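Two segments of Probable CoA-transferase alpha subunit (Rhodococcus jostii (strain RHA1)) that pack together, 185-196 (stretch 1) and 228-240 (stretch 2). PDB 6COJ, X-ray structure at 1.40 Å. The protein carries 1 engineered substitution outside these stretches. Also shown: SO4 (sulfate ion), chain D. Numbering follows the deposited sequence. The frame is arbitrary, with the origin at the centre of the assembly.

Stretch 1 185-196: NLGDKHGNAAYT
Stretch 2 (228-240) KTVPLQNLILNRM

A short antiparallel pairing can be supplemented at its ends by side-chain contacts, as these two stretches of one chain illustrate. Stretch 1 folds back on itself: its strands at 186-187 and 193-194 are joined through a type I turn from Asp188 to Gly191, whose phi/psi of 103/-6 favours glycine. Asp188, chi1 p, braces this turn, its OD1 accepting from His190 N (2.9 Å) and its OD2 from Asn192 ND2 (2.9 Å).

Across the stretches, Ala193 faces Leu237 with CA atoms 5.0 Å apart. Ala193 N donates to Leu237 O (3.1 Å), and Leu237 N returns a nearly straight bond to Ala193 O (3.3 Å, 176°). Ala193 and Leu237 turn their side chains to the same face, CB to CB 4.1 Å. Ala194 points to the other face, where its CB meets Val230 CG2 at 3.8 Å and Leu235 CD2 (m, t rotamer) at 4.1 Å.

Asn234 secures one end. Its m rotamer, with chi2 72°, carries ND2 to Tyr195 O (3.0 Å) and over one face of the Tyr195 ring, 3.8 Å from CZ. Tyr195 N adds a weak bond to Asn234 O (3.4 Å). With chi1 p and chi2 -80°, the Tyr195 ring presents its edge to Ile236, CE1 lying 3.6 Å from CG2, while a water links Tyr195 OH (2.8 Å) to Gln233 O (2.7 Å).

At the other end Asn192, chi1 m and chi2 -56°, uses both halves of its amide: ND2 binds Asp188, while OD1 receives a water (2.7 Å) that accepts from Arg239 N (3.0 Å). The aliphatic part of Arg239 (m, t, m) packs through CD against His190 CB at 3.4 Å, its guanidinium being hydrogen-bonded elsewhere in the structure. The stretches together bury 707 Å².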

# COMPACT_ATOMS: atom_id res chain seq x y z
N ASN A 185 -2.71 11.21 -16.89
CA ASN A 185 -3.70 11.99 -17.61
C ASN A 185 -3.49 13.50 -17.48
O ASN A 185 -3.84 14.24 -18.39
CB ASN A 185 -5.12 11.60 -17.20
CG ASN A 185 -5.41 10.14 -17.51
OD1 ASN A 185 -5.89 9.80 -18.61
ND2 ASN A 185 -5.10 9.28 -16.57
N LEU A 186 -2.96 13.96 -16.36
CA LEU A 186 -2.90 15.38 -16.09
C LEU A 186 -1.74 15.62 -15.15
O LEU A 186 -1.48 14.81 -14.26
CB LEU A 186 -4.20 15.83 -15.40
CG LEU A 186 -4.57 17.30 -15.47
CD1 LEU A 186 -4.74 17.74 -16.92
CD2 LEU A 186 -5.87 17.48 -14.71
N GLY A 187 -1.05 16.74 -15.33
CA GLY A 187 0.04 17.06 -14.42
C GLY A 187 0.44 18.51 -14.56
O GLY A 187 0.04 19.19 -15.51
N ASP A 188 1.25 18.97 -13.61
CA ASP A 188 1.79 20.32 -13.64
C ASP A 188 3.27 20.28 -14.05
O ASP A 188 3.85 19.20 -14.25
CB ASP A 188 1.46 21.07 -12.34
CG ASP A 188 2.31 20.65 -11.13
OD1 ASP A 188 3.32 19.92 -11.29
OD2 ASP A 188 1.89 20.99 -10.01
N LYS A 189 3.87 21.46 -14.22
CA LYS A 189 5.25 21.53 -14.69
C LYS A 189 6.25 21.10 -13.65
O LYS A 189 7.45 21.04 -13.96
CB LYS A 189 5.58 22.94 -15.19
CG LYS A 189 5.53 24.02 -14.11
CD LYS A 189 5.79 25.36 -14.78
CE LYS A 189 5.74 26.52 -13.81
NZ LYS A 189 5.91 27.80 -14.56
N HIS A 190 5.81 20.80 -12.42
CA HIS A 190 6.69 20.39 -11.35
C HIS A 190 6.65 18.89 -11.09
O HIS A 190 7.40 18.40 -10.24
CB HIS A 190 6.34 21.12 -10.05
CG HIS A 190 6.16 22.60 -10.21
ND1 HIS A 190 7.18 23.44 -10.59
CD2 HIS A 190 5.07 23.38 -10.02
CE1 HIS A 190 6.73 24.68 -10.64
NE2 HIS A 190 5.45 24.67 -10.30
N GLY A 191 5.76 18.16 -11.77
CA GLY A 191 5.67 16.73 -11.58
C GLY A 191 4.51 16.25 -10.72
O GLY A 191 4.33 15.04 -10.60
N ASN A 192 3.74 17.14 -10.10
CA ASN A 192 2.48 16.69 -9.53
C ASN A 192 1.61 16.15 -10.66
O ASN A 192 1.52 16.77 -11.72
CB ASN A 192 1.79 17.84 -8.81
CG ASN A 192 2.59 18.36 -7.65
OD1 ASN A 192 2.96 17.61 -6.73
ND2 ASN A 192 2.89 19.66 -7.69
N ALA A 193 1.02 14.97 -10.45
CA ALA A 193 0.33 14.34 -11.57
C ALA A 193 -0.75 13.39 -11.08
O ALA A 193 -0.67 12.83 -9.97
CB ALA A 193 1.29 13.61 -12.52
N ALA A 194 -1.76 13.20 -11.93
CA ALA A 194 -2.95 12.45 -11.58
C ALA A 194 -3.33 11.49 -12.69
O ALA A 194 -3.08 11.73 -13.88
CB ALA A 194 -4.14 13.36 -11.29
N TYR A 195 -3.97 10.39 -12.30
CA TYR A 195 -4.71 9.55 -13.22
C TYR A 195 -6.20 9.87 -13.12
O TYR A 195 -6.70 10.31 -12.09
CB TYR A 195 -4.47 8.06 -12.94
CG TYR A 195 -5.18 7.52 -11.71
CD1 TYR A 195 -4.66 7.71 -10.44
CD2 TYR A 195 -6.37 6.79 -11.83
CE1 TYR A 195 -5.30 7.20 -9.30
CE2 TYR A 195 -7.02 6.29 -10.71
CZ TYR A 195 -6.48 6.49 -9.45
OH TYR A 195 -7.12 5.96 -8.35
N THR A 196 -6.89 9.64 -14.23
CA THR A 196 -8.33 9.66 -14.30
C THR A 196 -8.75 8.30 -14.84
O THR A 196 -8.07 7.72 -15.69
CB THR A 196 -8.84 10.78 -15.22
OG1 THR A 196 -8.32 10.57 -16.54
CG2 THR A 196 -8.37 12.13 -14.72
N LYS A 228 -7.96 21.03 -8.51
CA LYS A 228 -9.39 21.27 -8.56
C LYS A 228 -10.11 20.36 -9.56
O LYS A 228 -11.35 20.33 -9.56
CB LYS A 228 -9.70 22.75 -8.84
CG LYS A 228 -9.34 23.67 -7.69
CD LYS A 228 -10.39 23.56 -6.59
CE LYS A 228 -10.16 24.58 -5.49
NZ LYS A 228 -8.74 25.06 -5.49
N THR A 229 -9.37 19.62 -10.38
CA THR A 229 -9.96 18.76 -11.40
C THR A 229 -10.17 17.33 -10.92
O THR A 229 -11.13 16.67 -11.35
CB THR A 229 -9.06 18.76 -12.64
OG1 THR A 229 -8.97 20.09 -13.15
CG2 THR A 229 -9.62 17.85 -13.73
N VAL A 230 -9.32 16.83 -10.03
CA VAL A 230 -9.38 15.43 -9.60
C VAL A 230 -9.46 15.38 -8.08
O VAL A 230 -9.04 16.32 -7.39
CB VAL A 230 -8.15 14.64 -10.10
CG1 VAL A 230 -8.07 14.71 -11.61
CG2 VAL A 230 -6.88 15.18 -9.46
N PRO A 231 -9.98 14.29 -7.53
CA PRO A 231 -9.94 14.11 -6.08
C PRO A 231 -8.51 13.92 -5.59
O PRO A 231 -7.60 13.55 -6.34
CB PRO A 231 -10.77 12.85 -5.84
CG PRO A 231 -11.61 12.70 -7.08
CD PRO A 231 -10.74 13.21 -8.19
N LEU A 232 -8.34 14.19 -4.29
CA LEU A 232 -7.04 14.06 -3.64
C LEU A 232 -6.40 12.72 -3.95
O LEU A 232 -5.19 12.64 -4.18
CB LEU A 232 -7.21 14.15 -2.13
CG LEU A 232 -7.42 15.53 -1.53
CD1 LEU A 232 -7.75 15.39 -0.04
CD2 LEU A 232 -6.15 16.34 -1.73
N GLN A 233 -7.20 11.66 -3.92
CA GLN A 233 -6.67 10.30 -4.00
C GLN A 233 -6.09 10.00 -5.37
O GLN A 233 -5.32 9.03 -5.52
CB GLN A 233 -7.79 9.31 -3.68
CG GLN A 233 -8.31 9.34 -2.22
CD GLN A 233 -9.27 10.49 -1.90
OE1 GLN A 233 -9.69 11.24 -2.78
NE2 GLN A 233 -9.61 10.63 -0.62
N ASN A 234 -6.43 10.79 -6.38
CA ASN A 234 -5.92 10.58 -7.73
C ASN A 234 -4.57 11.25 -7.95
O ASN A 234 -3.95 11.03 -9.00
CB ASN A 234 -6.94 11.13 -8.74
CG ASN A 234 -8.25 10.36 -8.75
OD1 ASN A 234 -9.04 10.45 -7.81
ND2 ASN A 234 -8.50 9.63 -9.83
N LEU A 235 -4.11 12.06 -6.99
CA LEU A 235 -2.83 12.76 -7.11
C LEU A 235 -1.72 11.80 -6.69
O LEU A 235 -1.22 11.83 -5.56
CB LEU A 235 -2.83 14.02 -6.25
CG LEU A 235 -3.90 15.07 -6.57
CD1 LEU A 235 -3.97 16.14 -5.50
CD2 LEU A 235 -3.64 15.69 -7.93
N ILE A 236 -1.35 10.91 -7.62
CA ILE A 236 -0.45 9.82 -7.26
C ILE A 236 1.03 10.17 -7.34
O ILE A 236 1.85 9.47 -6.74
CB ILE A 236 -0.76 8.49 -7.98
CG1 ILE A 236 -0.52 8.61 -9.49
CG2 ILE A 236 -2.19 8.01 -7.64
CD1 ILE A 236 -0.57 7.25 -10.20
N LEU A 237 1.41 11.22 -8.06
CA LEU A 237 2.79 11.68 -8.06
C LEU A 237 2.88 13.05 -7.42
O LEU A 237 2.08 13.95 -7.73
CB LEU A 237 3.37 11.76 -9.48
CG LEU A 237 3.30 10.50 -10.35
CD1 LEU A 237 4.10 10.68 -11.64
CD2 LEU A 237 3.80 9.27 -9.63
N ASN A 238 3.86 13.22 -6.54
CA ASN A 238 4.22 14.52 -5.99
C ASN A 238 5.58 14.93 -6.55
O ASN A 238 6.21 14.19 -7.31
CB ASN A 238 4.13 14.51 -4.46
CG ASN A 238 5.14 13.58 -3.81
OD1 ASN A 238 6.31 13.55 -4.20
ND2 ASN A 238 4.69 12.81 -2.83
N ARG A 239 6.04 16.13 -6.18
CA ARG A 239 7.23 16.68 -6.83
C ARG A 239 8.49 15.87 -6.54
O ARG A 239 9.43 15.93 -7.34
CB ARG A 239 7.44 18.15 -6.45
CG ARG A 239 6.43 19.10 -7.05
CD ARG A 239 6.78 20.56 -6.74
NE ARG A 239 6.54 20.90 -5.33
CZ ARG A 239 7.49 21.12 -4.43
NH1 ARG A 239 8.77 21.03 -4.76
NH2 ARG A 239 7.14 21.42 -3.18
N MET A 240 8.53 15.13 -5.43
CA MET A 240 9.70 14.32 -5.09
C MET A 240 9.78 13.04 -5.89
O MET A 240 10.70 12.24 -5.66
CB MET A 240 9.65 13.88 -3.64
CG MET A 240 9.38 14.96 -2.69
SD MET A 240 9.71 14.40 -1.04
CE MET A 240 8.26 13.44 -0.66
S SO4 D . 6.32 29.04 -10.92
O1 SO4 D . 6.76 29.14 -12.31
O2 SO4 D . 6.94 27.87 -10.29
O3 SO4 D . 6.71 30.25 -10.21
O4 SO4 D . 4.86 28.89 -10.88
O HOH W 1 4.35 17.77 -4.39
O HOH W 2 -5.79 6.37 -5.97